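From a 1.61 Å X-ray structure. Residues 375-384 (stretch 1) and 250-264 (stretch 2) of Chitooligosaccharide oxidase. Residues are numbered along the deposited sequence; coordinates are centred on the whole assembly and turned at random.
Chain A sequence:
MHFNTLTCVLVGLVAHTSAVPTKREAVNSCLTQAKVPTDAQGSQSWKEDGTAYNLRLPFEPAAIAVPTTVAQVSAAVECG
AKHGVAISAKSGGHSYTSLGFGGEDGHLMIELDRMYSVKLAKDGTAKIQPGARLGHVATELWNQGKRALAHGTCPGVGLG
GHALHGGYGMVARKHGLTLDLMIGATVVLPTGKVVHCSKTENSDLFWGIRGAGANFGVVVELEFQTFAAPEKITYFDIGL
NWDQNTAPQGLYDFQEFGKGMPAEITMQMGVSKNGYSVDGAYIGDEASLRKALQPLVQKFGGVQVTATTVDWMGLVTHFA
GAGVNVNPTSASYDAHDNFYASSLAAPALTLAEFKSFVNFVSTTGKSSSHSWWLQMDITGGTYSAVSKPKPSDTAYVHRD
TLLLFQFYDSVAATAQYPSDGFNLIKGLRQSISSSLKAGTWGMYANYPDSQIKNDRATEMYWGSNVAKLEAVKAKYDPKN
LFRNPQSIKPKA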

# COMPACT_ATOMS: atom_id res chain seq x y z
N GLN A 375 -9.47 -10.24 -0.98
CA GLN A 375 -10.40 -9.10 -1.06
C GLN A 375 -10.51 -8.73 -2.53
O GLN A 375 -9.52 -8.81 -3.29
CB GLN A 375 -9.96 -7.89 -0.24
CG GLN A 375 -9.78 -8.13 1.24
CD GLN A 375 -8.90 -7.04 1.80
OE1 GLN A 375 -7.94 -6.57 1.15
NE2 GLN A 375 -9.23 -6.58 2.99
N MET A 376 -11.71 -8.38 -2.94
CA MET A 376 -11.96 -7.77 -4.25
C MET A 376 -12.51 -6.35 -4.05
O MET A 376 -13.64 -6.22 -3.59
CB MET A 376 -12.95 -8.58 -5.08
CG MET A 376 -13.10 -8.02 -6.44
SD MET A 376 -14.15 -9.01 -7.47
CE MET A 376 -15.73 -8.61 -6.79
N ASP A 377 -11.68 -5.35 -4.31
CA ASP A 377 -12.00 -3.93 -4.03
C ASP A 377 -12.50 -3.30 -5.32
O ASP A 377 -11.86 -3.49 -6.35
CB ASP A 377 -10.77 -3.18 -3.52
CG ASP A 377 -10.00 -3.82 -2.37
OD1 ASP A 377 -10.59 -4.58 -1.61
OD2 ASP A 377 -8.75 -3.57 -2.28
N ILE A 378 -13.56 -2.48 -5.26
CA ILE A 378 -13.94 -1.65 -6.44
C ILE A 378 -13.09 -0.38 -6.37
O ILE A 378 -13.28 0.42 -5.40
CB ILE A 378 -15.46 -1.35 -6.45
CG1 ILE A 378 -16.26 -2.64 -6.46
CG2 ILE A 378 -15.75 -0.47 -7.65
CD1 ILE A 378 -17.63 -2.55 -5.83
N THR A 379 -12.07 -0.24 -7.21
CA THR A 379 -11.25 0.99 -7.26
C THR A 379 -11.84 1.98 -8.27
O THR A 379 -11.56 3.16 -8.11
CB THR A 379 -9.80 0.70 -7.66
OG1 THR A 379 -9.74 0.16 -8.98
CG2 THR A 379 -9.16 -0.27 -6.70
N GLY A 380 -12.52 1.51 -9.31
CA GLY A 380 -12.94 2.37 -10.44
C GLY A 380 -14.43 2.70 -10.44
O GLY A 380 -15.10 2.73 -9.37
N GLY A 381 -14.92 2.94 -11.65
CA GLY A 381 -16.31 3.33 -11.91
C GLY A 381 -16.36 4.79 -12.32
O GLY A 381 -15.39 5.53 -12.09
N THR A 382 -17.48 5.16 -12.90
CA THR A 382 -17.69 6.51 -13.46
C THR A 382 -17.22 7.60 -12.50
O THR A 382 -16.52 8.54 -12.97
CB THR A 382 -19.18 6.68 -13.77
OG1 THR A 382 -19.58 5.62 -14.63
CG2 THR A 382 -19.44 8.03 -14.42
N TYR A 383 -17.62 7.54 -11.22
CA TYR A 383 -17.40 8.63 -10.25
C TYR A 383 -16.15 8.45 -9.39
O TYR A 383 -15.88 9.32 -8.57
CB TYR A 383 -18.66 8.84 -9.40
CG TYR A 383 -19.83 9.23 -10.24
CD1 TYR A 383 -19.88 10.46 -10.88
CD2 TYR A 383 -20.86 8.36 -10.46
CE1 TYR A 383 -20.94 10.79 -11.69
CE2 TYR A 383 -21.96 8.68 -11.24
CZ TYR A 383 -21.97 9.90 -11.89
OH TYR A 383 -23.05 10.24 -12.70
N SER A 384 -15.35 7.40 -9.59
CA SER A 384 -14.18 7.15 -8.72
C SER A 384 -13.04 8.15 -8.94
O SER A 384 -12.58 8.38 -10.08
CB SER A 384 -13.66 5.76 -8.95
OG SER A 384 -12.44 5.64 -8.24
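Stretch 2 250-264: GLYDFQEFGKGMPAE

Stretch 2 lies on stretch 1 as a helix packed along a strand through a small apolar core, and the loop after the strand is then pinned to the chain around Lys259 by hydrogen bonds to its carbonyl and by a bridging water. The strand, 375-378, and the helix, already under way at Gly250 and continuing toward Gly260, point much the same way, with 26° between their N-to-C directions and 9.4 Å between their axes at closest approach.

The strand alternation sets the first rule: Met376 and Ile378 point toward the helix, while Asp377 between them points away. Phe254, one turn after Gly250 and one turn before Gly258, answers both. Its chi1 is t, and its ring takes Ile378 CD1 over one face, 3.8 Å from the ring centroid in a CH-pi contact; the nearest ring atom, Phe254 CE2, is 3.5 Å from Ile378 CD1. Met376 CE comes instead to the ring edge, 3.5 Å from Phe254 CD2, and also reaches Leu251 CD2 at 4.0 Å.

Gly258 is the second rule. Ile378 CD1 lies 3.8 Å from Gly258 CA, and a CB there would point at the strand and fall 2.7 Å from that same methyl, so the glycine makes the space the isoleucine fills. Met261, past the helical run, closes the pocket: its CB points away, yet with chi1 p and chi2 and chi3 t, the side chain brings Met261 CE to 4.0 Å from Ile378 CD1.

Beyond the strand the backbones draw together, with the CA atoms of Gly381 and Lys259 only 3.9 Å apart. Gly381 CA sits 3.3 Å from Lys259 O. A CB on Gly381 would clash with both Gly258 O and Lys259 O, and its phi/psi of 108/163 calls for glycine in any case. Gly381 opens a type I turn to Ser384, which presents Thr382 N to Lys259 O for a 2.9 Å hydrogen bond; Thr382 OG1 adds a weak one to Lys259 O at 3.4 Å. Water 1 extends this link, donating to Lys259 O (2.8 Å) and Met261 O (2.7 Å) and accepting from Tyr383 N (3.0 Å).

Tyr383 finishes the contact at the exposed end. Gly260 O and Met261 O lie at its ring edge, each 3.9 Å from Tyr383 CD2, while Ala263 CB packs 4.2 Å from Tyr383 CB and 3.5 Å from Tyr383 O. The CA-to-CB bond of Lys259 points away from stretch 1, and the side chain forms a salt bridge back to Glu256, Lys259 NZ to Glu256 OE1 at 3.1 Å.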

# COMPACT_ATOMS: atom_id res chain seq x y z
N GLY A 250 -23.56 -13.08 -8.15
CA GLY A 250 -23.40 -12.14 -7.02
C GLY A 250 -22.16 -11.27 -7.22
O GLY A 250 -22.24 -10.03 -7.09
N LEU A 251 -21.01 -11.86 -7.57
CA LEU A 251 -19.77 -11.06 -7.80
C LEU A 251 -19.93 -10.14 -9.01
O LEU A 251 -19.54 -8.96 -8.95
CB LEU A 251 -18.58 -12.00 -8.02
CG LEU A 251 -18.20 -12.86 -6.83
CD1 LEU A 251 -17.24 -13.97 -7.25
CD2 LEU A 251 -17.61 -12.03 -5.72
N TYR A 252 -20.57 -10.65 -10.06
CA TYR A 252 -20.80 -9.84 -11.26
C TYR A 252 -21.71 -8.66 -10.92
O TYR A 252 -21.45 -7.54 -11.32
CB TYR A 252 -21.37 -10.69 -12.39
CG TYR A 252 -21.53 -9.92 -13.68
CD1 TYR A 252 -20.45 -9.71 -14.51
CD2 TYR A 252 -22.76 -9.43 -14.08
CE1 TYR A 252 -20.59 -9.02 -15.70
CE2 TYR A 252 -22.91 -8.71 -15.25
CZ TYR A 252 -21.83 -8.55 -16.09
OH TYR A 252 -21.96 -7.84 -17.25
N ASP A 253 -22.77 -8.90 -10.15
CA ASP A 253 -23.72 -7.84 -9.77
C ASP A 253 -23.04 -6.83 -8.87
O ASP A 253 -23.25 -5.62 -9.03
CB ASP A 253 -24.94 -8.40 -9.06
CG ASP A 253 -25.87 -9.17 -9.97
OD1 ASP A 253 -25.78 -8.98 -11.23
OD2 ASP A 253 -26.66 -9.96 -9.41
N PHE A 254 -22.16 -7.30 -7.99
CA PHE A 254 -21.34 -6.40 -7.14
C PHE A 254 -20.51 -5.48 -8.04
O PHE A 254 -20.47 -4.26 -7.87
CB PHE A 254 -20.45 -7.26 -6.24
CG PHE A 254 -19.57 -6.53 -5.26
CD1 PHE A 254 -20.08 -5.90 -4.15
CD2 PHE A 254 -18.20 -6.49 -5.46
CE1 PHE A 254 -19.25 -5.25 -3.25
CE2 PHE A 254 -17.36 -5.84 -4.56
CZ PHE A 254 -17.89 -5.20 -3.47
N GLN A 255 -19.75 -6.07 -8.96
CA GLN A 255 -18.93 -5.29 -9.91
C GLN A 255 -19.79 -4.27 -10.68
O GLN A 255 -19.36 -3.11 -10.81
CB GLN A 255 -18.25 -6.26 -10.86
CG GLN A 255 -17.67 -5.57 -12.07
CD GLN A 255 -17.14 -6.54 -13.09
OE1 GLN A 255 -17.86 -6.96 -14.02
NE2 GLN A 255 -15.93 -6.97 -12.89
N GLU A 256 -20.90 -4.70 -11.26
CA GLU A 256 -21.74 -3.80 -12.11
C GLU A 256 -22.30 -2.66 -11.27
O GLU A 256 -22.39 -1.53 -11.79
CB GLU A 256 -22.87 -4.59 -12.76
CG GLU A 256 -22.35 -5.59 -13.78
CD GLU A 256 -21.45 -4.98 -14.83
OE1 GLU A 256 -20.24 -5.29 -14.85
OE2 GLU A 256 -21.94 -4.19 -15.64
N PHE A 257 -22.71 -2.93 -10.02
CA PHE A 257 -23.17 -1.87 -9.09
C PHE A 257 -22.03 -0.88 -8.89
O PHE A 257 -22.21 0.33 -8.92
CB PHE A 257 -23.66 -2.46 -7.78
CG PHE A 257 -24.10 -1.44 -6.77
CD1 PHE A 257 -25.41 -0.95 -6.78
CD2 PHE A 257 -23.24 -0.99 -5.80
CE1 PHE A 257 -25.81 0.00 -5.85
CE2 PHE A 257 -23.64 -0.05 -4.86
CZ PHE A 257 -24.93 0.43 -4.87
N GLY A 258 -20.81 -1.39 -8.69
CA GLY A 258 -19.63 -0.56 -8.44
C GLY A 258 -19.36 0.40 -9.58
O GLY A 258 -18.94 1.54 -9.28
N LYS A 259 -19.58 -0.01 -10.82
CA LYS A 259 -19.31 0.87 -11.99
C LYS A 259 -20.10 2.17 -11.88
O LYS A 259 -19.56 3.24 -12.22
CB LYS A 259 -19.67 0.21 -13.32
CG LYS A 259 -18.85 -0.99 -13.70
CD LYS A 259 -19.24 -1.42 -15.11
CE LYS A 259 -18.35 -2.46 -15.74
NZ LYS A 259 -19.05 -3.17 -16.84
N GLY A 260 -21.35 2.10 -11.44
CA GLY A 260 -22.18 3.31 -11.47
C GLY A 260 -22.35 3.99 -10.12
O GLY A 260 -22.95 5.07 -10.06
N MET A 261 -21.83 3.42 -9.04
CA MET A 261 -22.23 3.87 -7.69
C MET A 261 -21.54 5.20 -7.39
O MET A 261 -20.44 5.53 -7.84
CB MET A 261 -21.90 2.83 -6.63
CG MET A 261 -20.43 2.77 -6.29
SD MET A 261 -20.19 1.24 -5.26
CE MET A 261 -18.41 1.26 -5.04
N PRO A 262 -22.16 6.05 -6.54
CA PRO A 262 -21.58 7.34 -6.20
C PRO A 262 -20.20 7.23 -5.54
O PRO A 262 -19.91 6.20 -4.90
CB PRO A 262 -22.57 7.99 -5.23
CG PRO A 262 -23.87 7.24 -5.49
CD PRO A 262 -23.46 5.83 -5.89
N ALA A 263 -19.44 8.31 -5.66
CA ALA A 263 -18.06 8.43 -5.13
C ALA A 263 -18.06 8.23 -3.60
O ALA A 263 -17.02 7.84 -3.07
CB ALA A 263 -17.49 9.79 -5.50
N GLU A 264 -19.15 8.58 -2.91
CA GLU A 264 -19.24 8.45 -1.43
C GLU A 264 -19.12 7.00 -0.96
O GLU A 264 -18.96 6.84 0.27
CB GLU A 264 -20.58 9.03 -0.96
CG GLU A 264 -20.58 10.55 -0.98
CD GLU A 264 -20.68 11.20 -2.35
OE1 GLU A 264 -21.19 10.56 -3.31
OE2 GLU A 264 -20.21 12.35 -2.46
O HOH W 1 -19.21 5.24 -10.27